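Local coordinates for protein acetyl-CoA acetyltransferase (PDB 4EGV) that is a monomeric thiolase-like protein of type 1 that adopts the thiolase fold and probably has acyltransferase activity, at residues S91-P94 against R95-R99; L276-V280 against E281-K285; Q119-A122 against T123-G126; V288-E291 against K292-Y295. One frame throughout, in Å; residues are numbered along the deposited sequence.

Contact 1 of 4, residues S91-P94 against R95-R99; sequences SNYP and RSVAR
N92 caps the first turn of a helix whose opening residues include P94 and R95. Its OD1 accepts from R95 N at 3.4 Å, a weak but nearly straight bond. With CG anti to the backbone N (chi1 -158°), the amide swings forward beside the carbonyl carbon, where it can meet the first N-H groups of the helix, which have no carbonyl a turn earlier within it. An asparagine suits an N-cap because its short side chain ends in an acceptor. The same amide borders R95: N92 ND2 lies at the edge of the guanidinium, near its plane, and 4.0 Å from R95 CD, while the two flat groups stand 80° apart. The backbone oxygen of N92 is held twice by S96, by S96 OG at 2.6 Å and by S96 N at 3.2 Å, the donors coming from opposite faces of the carbonyl plane. P94 fits this first turn because the N-H that proline lacks would have no helical carbonyl to bond. R95 sends its extended chain to the carbonyls of P105 and, weakly, A106. Around the helix, P94 packs on F140 of strand 136-143, V97 rests on helix 42-56, and R95 meets A108 of strand 107-110.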
loop_
_atom_site.group_PDB
_atom_site.type_symbol
_atom_site.label_atom_id
_atom_site.label_comp_id
_atom_site.label_asym_id
_atom_site.label_seq_id
_atom_site.Cartn_x
_atom_site.Cartn_y
_atom_site.Cartn_z
ATOM N N SER A 91 1.464 19.063 -20.247
ATOM C CA SER A 91 0.224 18.474 -19.756
ATOM C C SER A 91 -0.124 18.809 -18.311
ATOM O O SER A 91 0.695 18.772 -17.436
ATOM C CB SER A 91 0.237 16.975 -19.938
ATOM O OG SER A 91 -1.006 16.533 -20.391
ATOM N N ASN A 92 -1.372 19.139 -18.083
ATOM C CA ASN A 92 -1.888 19.261 -16.762
ATOM C C ASN A 92 -2.995 18.223 -16.608
ATOM O O ASN A 92 -4.073 18.381 -17.076
ATOM C CB ASN A 92 -2.398 20.671 -16.538
ATOM C CG ASN A 92 -2.475 21.046 -15.093
ATOM O OD1 ASN A 92 -2.830 20.271 -14.259
ATOM N ND2 ASN A 92 -2.156 22.254 -14.814
ATOM N N TYR A 93 -2.700 17.131 -15.954
ATOM C CA TYR A 93 -3.656 16.071 -15.875
ATOM C C TYR A 93 -4.812 16.317 -14.914
ATOM O O TYR A 93 -5.920 16.023 -15.258
ATOM C CB TYR A 93 -2.922 14.750 -15.688
ATOM C CG TYR A 93 -3.481 13.792 -14.695
ATOM C CD1 TYR A 93 -4.564 13.007 -15.002
ATOM C CD2 TYR A 93 -2.920 13.644 -13.462
ATOM C CE1 TYR A 93 -5.067 12.155 -14.121
ATOM C CE2 TYR A 93 -3.442 12.779 -12.575
ATOM C CZ TYR A 93 -4.495 12.042 -12.917
ATOM O OH TYR A 93 -4.971 11.167 -12.025
ATOM N N PRO A 94 -4.562 16.915 -13.749
ATOM C CA PRO A 94 -5.648 17.319 -12.883
ATOM C C PRO A 94 -6.606 18.374 -13.429
ATOM O O PRO A 94 -7.790 18.187 -13.283
ATOM C CB PRO A 94 -4.922 17.817 -11.645
ATOM C CG PRO A 94 -3.706 17.133 -11.675
ATOM C CD PRO A 94 -3.283 17.124 -13.063
ATOM N N ARG A 95 -6.116 19.457 -14.040
ATOM C CA ARG A 95 -6.992 20.423 -14.778
ATOM C C ARG A 95 -7.751 19.898 -16.009
ATOM O O ARG A 95 -8.836 20.369 -16.278
ATOM C CB ARG A 95 -6.263 21.721 -15.150
ATOM C CG ARG A 95 -6.286 22.678 -14.036
ATOM C CD ARG A 95 -5.676 23.996 -14.326
ATOM N NE ARG A 95 -5.392 24.570 -13.026
ATOM C CZ ARG A 95 -6.316 25.086 -12.202
ATOM N NH1 ARG A 95 -7.621 25.127 -12.542
ATOM N NH2 ARG A 95 -5.915 25.529 -11.010
ATOM N N SER A 96 -7.188 18.949 -16.748
ATOM C CA SER A 96 -7.908 18.376 -17.858
ATOM C C SER A 96 -9.140 17.626 -17.348
ATOM O O SER A 96 -10.156 17.593 -18.032
ATOM C CB SER A 96 -7.054 17.394 -18.681
ATOM O OG SER A 96 -5.749 17.807 -18.976
ATOM N N VAL A 97 -9.011 16.995 -16.172
ATOM C CA VAL A 97 -10.047 16.194 -15.555
ATOM C C VAL A 97 -11.100 17.143 -15.093
ATOM O O VAL A 97 -12.287 16.889 -15.269
ATOM C CB VAL A 97 -9.506 15.255 -14.383
ATOM C CG1 VAL A 97 -10.654 14.692 -13.523
ATOM C CG2 VAL A 97 -8.680 14.094 -14.945
ATOM N N ALA A 98 -10.657 18.268 -14.563
ATOM C CA ALA A 98 -11.553 19.321 -14.103
ATOM C C ALA A 98 -12.419 19.896 -15.232
ATOM O O ALA A 98 -13.596 20.121 -15.032
ATOM C CB ALA A 98 -10.760 20.402 -13.453
ATOM N N ARG A 99 -11.826 20.100 -16.418
ATOM C CA ARG A 99 -12.458 20.785 -17.539
ATOM C C ARG A 99 -13.541 19.863 -18.037
ATOM O O ARG A 99 -14.701 20.264 -18.271
ATOM C CB ARG A 99 -11.422 21.120 -18.645
ATOM C CG ARG A 99 -11.729 22.371 -19.599
ATOM C CD ARG A 99 -10.396 23.107 -20.083
ATOM N NE ARG A 99 -9.495 22.168 -20.789
ATOM C CZ ARG A 99 -8.237 21.828 -20.463
ATOM N NH1 ARG A 99 -7.581 22.358 -19.427
ATOM N NH2 ARG A 99 -7.633 20.926 -21.224
#

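Contact 2 of 4, residues L276-V280 against E281-K285; sequences LMMSV and ESARK
R284 runs back alongside V280, its partner four residues earlier, where strand 271-279 turns into helix 280-286. Starting at the root, R284 CB is 3.8 Å from V280 O, the oxygen that also accepts R284 N at 3.1 Å in the first helical turn. CG follows at a similar distance from that carbonyl, because chi1 of -82° sets it beside the backbone N, on the side facing the preceding turn. From CG to NE the chain is extended, which carries the guanidinium past the backbone to the valine. There V280 CG1 lies over one face of the flat group, 3.5 Å from R284 CZ and 3.4 Å from NH1. An arginine suits this exposed site, since its long apolar stem and flat head can cover a buried valine while its charge stays near solvent.

S279 is at the N-cap of the helix. S279 OG accepts from S282 N at 3.2 Å and from S282 OG at 3.1 Å, so one hydroxyl oxygen serves both a backbone and a side-chain donor, and serine is small enough to do so within the bend. S279 O takes A283 N at 3.0 Å. Strand 276-279 and helix 281-285 meet at 99°, almost a right angle. The strand pairs with V21, V23 and G24 on one side and with V137 on the other; S282 leans on V136, while V280, A283 and R284 touch W293.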
loop_
_atom_site.group_PDB
_atom_site.type_symbol
_atom_site.label_atom_id
_atom_site.label_comp_id
_atom_site.label_asym_id
_atom_site.label_seq_id
_atom_site.Cartn_x
_atom_site.Cartn_y
_atom_site.Cartn_z
ATOM N N LEU A 276 -15.038 12.562 -3.576
ATOM C CA LEU A 276 -15.528 13.888 -3.378
ATOM C C LEU A 276 -15.736 14.173 -1.903
ATOM O O LEU A 276 -16.439 13.475 -1.233
ATOM C CB LEU A 276 -16.815 14.055 -4.165
ATOM C CG LEU A 276 -17.544 15.401 -4.268
ATOM C CD1 LEU A 276 -16.691 16.586 -4.848
ATOM C CD2 LEU A 276 -18.825 15.140 -5.034
HETATM N N MSE A 277 -15.114 15.233 -1.420
HETATM C CA MSE A 277 -15.043 15.550 -0.014
HETATM C C MSE A 277 -15.377 17.004 0.204
HETATM O O MSE A 277 -15.084 17.848 -0.631
HETATM C CB MSE A 277 -13.636 15.310 0.439
HETATM C CG MSE A 277 -13.448 15.220 1.946
HETATM SE SE MSE A 277 -11.537 14.882 2.426
HETATM C CE MSE A 277 -11.070 13.767 0.901
HETATM N N MSE A 278 -15.970 17.299 1.347
HETATM C CA MSE A 278 -16.562 18.610 1.610
HETATM C C MSE A 278 -16.639 18.890 3.101
HETATM O O MSE A 278 -16.596 17.984 3.908
HETATM C CB MSE A 278 -18.009 18.618 1.116
HETATM C CG MSE A 278 -18.301 19.206 -0.202
HETATM SE SE MSE A 278 -20.193 18.870 -0.696
HETATM C CE MSE A 278 -20.644 17.891 0.884
ATOM N N SER A 279 -16.820 20.159 3.446
ATOM C CA SER A 279 -17.259 20.552 4.761
ATOM C C SER A 279 -18.722 20.227 4.859
ATOM O O SER A 279 -19.446 20.310 3.901
ATOM C CB SER A 279 -17.006 22.036 5.003
ATOM O OG SER A 279 -17.674 22.844 4.077
ATOM N N VAL A 280 -19.149 19.834 6.036
ATOM C CA VAL A 280 -20.551 19.612 6.347
ATOM C C VAL A 280 -21.456 20.824 5.968
ATOM O O VAL A 280 -22.591 20.660 5.533
ATOM C CB VAL A 280 -20.620 19.118 7.834
ATOM C CG1 VAL A 280 -21.778 19.653 8.640
ATOM C CG2 VAL A 280 -20.487 17.614 7.894
ATOM N N GLU A 281 -20.916 22.024 6.095
ATOM C CA GLU A 281 -21.549 23.240 5.652
ATOM C C GLU A 281 -21.754 23.306 4.149
ATOM O O GLU A 281 -22.798 23.717 3.679
ATOM C CB GLU A 281 -20.714 24.421 6.087
ATOM C CG GLU A 281 -21.301 25.779 5.749
ATOM C CD GLU A 281 -20.339 26.933 6.054
ATOM O OE1 GLU A 281 -19.105 26.719 6.244
ATOM O OE2 GLU A 281 -20.822 28.073 6.116
ATOM N N SER A 282 -20.754 22.919 3.383
ATOM C CA SER A 282 -20.946 22.793 1.939
ATOM C C SER A 282 -21.917 21.679 1.538
ATOM O O SER A 282 -22.647 21.805 0.570
ATOM C CB SER A 282 -19.619 22.599 1.230
ATOM O OG SER A 282 -18.807 23.726 1.357
ATOM N N ALA A 283 -21.951 20.607 2.304
ATOM C CA ALA A 283 -22.882 19.524 2.043
ATOM C C ALA A 283 -24.344 19.929 2.194
ATOM O O ALA A 283 -25.180 19.474 1.453
ATOM C CB ALA A 283 -22.561 18.340 2.907
ATOM N N ARG A 284 -24.641 20.781 3.174
ATOM C CA ARG A 284 -25.991 21.295 3.389
ATOM C C ARG A 284 -26.381 22.311 2.305
ATOM O O ARG A 284 -27.464 22.220 1.750
ATOM C CB ARG A 284 -26.114 21.887 4.789
ATOM C CG ARG A 284 -26.368 20.836 5.856
ATOM C CD ARG A 284 -26.459 21.466 7.208
ATOM N NE ARG A 284 -26.121 20.531 8.289
ATOM C CZ ARG A 284 -25.114 20.709 9.169
ATOM N NH1 ARG A 284 -24.320 21.806 9.136
ATOM N NH2 ARG A 284 -24.924 19.796 10.110
ATOM N N LYS A 285 -25.473 23.237 1.992
ATOM C CA LYS A 285 -25.643 24.288 0.975
ATOM C C LYS A 285 -25.975 23.763 -0.407
ATOM O O LYS A 285 -26.826 24.283 -1.072
ATOM C CB LYS A 285 -24.380 25.150 0.913
ATOM C CG LYS A 285 -24.591 26.592 0.473
ATOM C CD LYS A 285 -23.835 27.580 1.420
ATOM C CE LYS A 285 -22.281 27.542 1.306
ATOM N NZ LYS A 285 -21.810 28.291 0.111
#

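Contact 3 of 4, residues Q119-A122 against T123-G126; sequences QHLA and TEFG
T123 and Q119 meet one helical turn apart, and one carbonyl holds them together. Q119 O accepts from T123 N at 3.0 Å and from T123 OG1 at an equal distance, the two donors arriving from opposite faces of its plane. With T123 OG1 beside its own backbone N (chi1 -56°), the hydroxyl drops back onto the preceding turn; threonine thus satisfies its polar atom inside a buried helix and leaves its methyl for packing. The same i to i+4 pattern continues with E124 N on H120 O, F125 N on L121 O and G126 N on A122 O.

On another side of the helix, L121 lies alongside both E124 and F125. Its CD1 branch is 4.1 Å from F125 CE2 and 3.9 Å from E124 OE1, so this methyl lies near both the ring and the carboxylate. E124 OE2, the other carboxylate oxygen, stands above one face of the F125 ring, offset toward its rim, and has K128 as a long, weak ion-pair partner.

Further out, Y420 OH bonds Q119 NE2 and helps hold the glutamine amide, and the side chain touches V405 and A407. This part of helix 117-130 packs against several strands: T123 faces L296, H299 and D301 of strand 294-303, Q119 reaches strands 402-409 and 414-421, and A122 touches the selenium of M277, a selenomethionine in strand 271-279.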
loop_
_atom_site.group_PDB
_atom_site.type_symbol
_atom_site.label_atom_id
_atom_site.label_comp_id
_atom_site.label_asym_id
_atom_site.label_seq_id
_atom_site.Cartn_x
_atom_site.Cartn_y
_atom_site.Cartn_z
ATOM N N GLN A 119 -4.656 7.819 0.421
ATOM C CA GLN A 119 -5.065 7.978 1.801
ATOM C C GLN A 119 -4.356 9.154 2.486
ATOM O O GLN A 119 -4.980 9.873 3.257
ATOM C CB GLN A 119 -4.980 6.643 2.572
ATOM C CG GLN A 119 -5.365 6.716 3.964
ATOM C CD GLN A 119 -6.767 7.013 4.130
ATOM O OE1 GLN A 119 -7.118 8.105 4.521
ATOM N NE2 GLN A 119 -7.611 6.057 3.849
ATOM N N HIS A 120 -3.082 9.371 2.160
ATOM C CA HIS A 120 -2.369 10.594 2.558
ATOM C C HIS A 120 -3.122 11.875 2.109
ATOM O O HIS A 120 -3.272 12.838 2.866
ATOM C CB HIS A 120 -0.921 10.558 2.044
ATOM C CG HIS A 120 0.009 11.538 2.706
ATOM N ND1 HIS A 120 0.096 12.873 2.338
ATOM C CD2 HIS A 120 0.947 11.357 3.666
ATOM C CE1 HIS A 120 1.021 13.474 3.070
ATOM N NE2 HIS A 120 1.546 12.579 3.891
ATOM N N LEU A 121 -3.619 11.841 0.882
ATOM C CA LEU A 121 -4.332 12.932 0.270
ATOM C C LEU A 121 -5.666 13.217 0.917
ATOM O O LEU A 121 -5.993 14.385 1.184
ATOM C CB LEU A 121 -4.573 12.577 -1.195
ATOM C CG LEU A 121 -4.163 13.504 -2.338
ATOM C CD1 LEU A 121 -3.059 14.488 -1.989
ATOM C CD2 LEU A 121 -3.753 12.577 -3.468
ATOM N N ALA A 122 -6.444 12.153 1.145
ATOM C CA ALA A 122 -7.695 12.292 1.860
ATOM C C ALA A 122 -7.475 12.846 3.269
ATOM O O ALA A 122 -8.190 13.703 3.691
ATOM C CB ALA A 122 -8.441 10.991 1.900
ATOM N N THR A 123 -6.470 12.371 3.991
ATOM C CA THR A 123 -6.144 12.936 5.283
ATOM C C THR A 123 -5.708 14.425 5.219
ATOM O O THR A 123 -6.190 15.247 5.994
ATOM C CB THR A 123 -5.102 12.079 6.005
ATOM O OG1 THR A 123 -5.582 10.734 6.111
ATOM C CG2 THR A 123 -4.738 12.655 7.390
ATOM N N GLU A 124 -4.792 14.750 4.325
ATOM C CA GLU A 124 -4.379 16.122 4.116
ATOM C C GLU A 124 -5.534 17.090 3.738
ATOM O O GLU A 124 -5.607 18.186 4.275
ATOM C CB GLU A 124 -3.264 16.149 3.066
ATOM C CG GLU A 124 -2.559 17.473 2.841
ATOM C CD GLU A 124 -2.182 17.666 1.385
ATOM O OE1 GLU A 124 -1.596 16.756 0.776
ATOM O OE2 GLU A 124 -2.499 18.723 0.834
ATOM N N PHE A 125 -6.449 16.695 2.857
ATOM C CA PHE A 125 -7.571 17.583 2.570
ATOM C C PHE A 125 -8.651 17.590 3.586
ATOM O O PHE A 125 -9.344 18.546 3.699
ATOM C CB PHE A 125 -8.084 17.506 1.117
ATOM C CG PHE A 125 -7.106 18.105 0.139
ATOM C CD1 PHE A 125 -6.878 19.481 0.140
ATOM C CD2 PHE A 125 -6.326 17.294 -0.692
ATOM C CE1 PHE A 125 -5.911 20.045 -0.699
ATOM C CE2 PHE A 125 -5.353 17.839 -1.510
ATOM C CZ PHE A 125 -5.138 19.219 -1.523
ATOM N N GLY A 126 -8.767 16.535 4.360
ATOM C CA GLY A 126 -9.595 16.528 5.559
ATOM C C GLY A 126 -9.167 17.603 6.529
ATOM O O GLY A 126 -9.976 18.401 6.965
#

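Contact 4 of 4, residues V288-E291 against K292-Y295; sequences VPEE and KWVY
P289 and E290 each accept a backbone bond from three residues on, which makes this a short 3-10 turn leading into strand 294-303 of the thiolase fold. P289 O takes K292 N at 3.1 Å, and E290 O takes W293 N at the same distance. Proline suits the start of such a turn because its fixed phi narrows the choice of backbone path.

W293 then folds back over the turn. E290 CA lies over one face of the indole, 3.8 Å from the centroid of the five-membered ring and only 10° off the normal, a CH-pi contact. The extended glutamate chain continues across the rings, with E290 CG 4.1 Å from W293 CE3 and the carboxylate stacked almost parallel to the indole. K292 sets its CB 3.4 Å from P289 O, and its ammonium NZ bonds the carbonyl of D56. A tryptophan fits here because one broad side chain can cover the turn and still offer a donor: W293 NE1 bonds V288 O at 3.1 Å, a bent bond (142° at the hydrogen) that reaches the oxygen from above the carbonyl plane, while V288 CG1 packs 3.5 Å from W293 NE1.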
loop_
_atom_site.group_PDB
_atom_site.type_symbol
_atom_site.label_atom_id
_atom_site.label_comp_id
_atom_site.label_asym_id
_atom_site.label_seq_id
_atom_site.Cartn_x
_atom_site.Cartn_y
_atom_site.Cartn_z
ATOM N N VAL A 288 -26.928 17.833 -0.546
ATOM C CA VAL A 288 -26.378 16.472 -0.364
ATOM C C VAL A 288 -27.008 15.729 0.787
ATOM O O VAL A 288 -26.742 16.050 1.927
ATOM C CB VAL A 288 -24.847 16.478 -0.130
ATOM C CG1 VAL A 288 -24.323 15.077 0.100
ATOM C CG2 VAL A 288 -24.134 17.121 -1.303
ATOM N N PRO A 289 -27.829 14.707 0.485
ATOM C CA PRO A 289 -28.504 13.940 1.517
ATOM C C PRO A 289 -27.562 13.460 2.623
ATOM O O PRO A 289 -26.478 12.988 2.358
ATOM C CB PRO A 289 -29.066 12.752 0.733
ATOM C CG PRO A 289 -29.267 13.274 -0.628
ATOM C CD PRO A 289 -28.147 14.197 -0.859
ATOM N N GLU A 290 -28.015 13.562 3.856
ATOM C CA GLU A 290 -27.218 13.167 4.997
ATOM C C GLU A 290 -26.845 11.672 5.038
ATOM O O GLU A 290 -25.780 11.348 5.519
ATOM C CB GLU A 290 -27.866 13.662 6.308
ATOM C CG GLU A 290 -26.962 13.501 7.520
ATOM C CD GLU A 290 -27.284 14.427 8.667
ATOM O OE1 GLU A 290 -28.131 15.339 8.510
ATOM O OE2 GLU A 290 -26.663 14.240 9.732
ATOM N N GLU A 291 -27.682 10.777 4.519
ATOM C CA GLU A 291 -27.310 9.353 4.470
ATOM C C GLU A 291 -26.045 9.036 3.594
ATOM O O GLU A 291 -25.475 7.942 3.683
ATOM C CB GLU A 291 -28.518 8.412 4.205
ATOM C CG GLU A 291 -29.065 8.357 2.786
ATOM C CD GLU A 291 -30.193 9.349 2.556
ATOM O OE1 GLU A 291 -30.270 10.338 3.326
ATOM O OE2 GLU A 291 -31.001 9.155 1.604
ATOM N N LYS A 292 -25.589 10.028 2.820
ATOM C CA LYS A 292 -24.360 9.938 2.014
ATOM C C LYS A 292 -23.063 10.344 2.721
ATOM O O LYS A 292 -21.994 10.008 2.255
ATOM C CB LYS A 292 -24.484 10.802 0.750
ATOM C CG LYS A 292 -25.552 10.393 -0.229
ATOM C CD LYS A 292 -25.173 9.220 -1.062
ATOM C CE LYS A 292 -26.383 8.767 -1.877
ATOM N NZ LYS A 292 -26.010 7.840 -2.968
ATOM N N TRP A 293 -23.162 11.086 3.812
ATOM C CA TRP A 293 -21.989 11.564 4.517
ATOM C C TRP A 293 -21.249 10.472 5.304
ATOM O O TRP A 293 -21.834 9.741 6.109
ATOM C CB TRP A 293 -22.359 12.659 5.497
ATOM C CG TRP A 293 -23.114 13.759 4.966
ATOM C CD1 TRP A 293 -23.580 13.896 3.712
ATOM C CD2 TRP A 293 -23.537 14.916 5.688
ATOM N NE1 TRP A 293 -24.273 15.070 3.589
ATOM C CE2 TRP A 293 -24.265 15.717 4.791
ATOM C CE3 TRP A 293 -23.357 15.363 7.006
ATOM C CZ2 TRP A 293 -24.830 16.931 5.164
ATOM C CZ3 TRP A 293 -23.905 16.561 7.374
ATOM C CH2 TRP A 293 -24.626 17.343 6.450
ATOM N N VAL A 294 -19.946 10.416 5.073
ATOM C CA VAL A 294 -19.020 9.579 5.815
ATOM C C VAL A 294 -17.876 10.441 6.390
ATOM O O VAL A 294 -17.281 11.261 5.714
ATOM C CB VAL A 294 -18.503 8.455 4.912
ATOM C CG1 VAL A 294 -17.636 7.542 5.643
ATOM C CG2 VAL A 294 -19.665 7.701 4.348
ATOM N N TYR A 295 -17.582 10.245 7.664
ATOM C CA TYR A 295 -16.497 10.955 8.361
ATOM C C TYR A 295 -15.174 10.201 8.334
ATOM O O TYR A 295 -15.114 9.004 8.412
ATOM C CB TYR A 295 -16.906 11.259 9.814
ATOM C CG TYR A 295 -18.179 12.033 9.895
ATOM C CD1 TYR A 295 -18.144 13.385 10.135
ATOM C CD2 TYR A 295 -19.414 11.422 9.679
ATOM C CE1 TYR A 295 -19.291 14.138 10.189
ATOM C CE2 TYR A 295 -20.558 12.153 9.710
ATOM C CZ TYR A 295 -20.499 13.535 9.978
ATOM O OH TYR A 295 -21.641 14.320 10.029
#

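In the fold
Along the chain the order is contact 1, contact 3, contact 2, contact 4, and all four belong to the thiolase-fold part, built round the mixed sheet. Contacts 2 and 4 are neighbours, with centres 9 Å apart: together they form the connection from strand 271-279 through helix 280-286 to strand 294-303, and W293 packs on V280, A283 and R284. Contacts 2 and 3 also touch, through the selenium of M277 against the 122-126 backbone, their centres lying 16 Å apart. Contact 1 lies apart from these, about 20 Å from contact 3 and 23 Å from contact 2 between centres. Contacts 1 and 3 lie on helices 93-101 and 117-130, which pack against strands of that sheet.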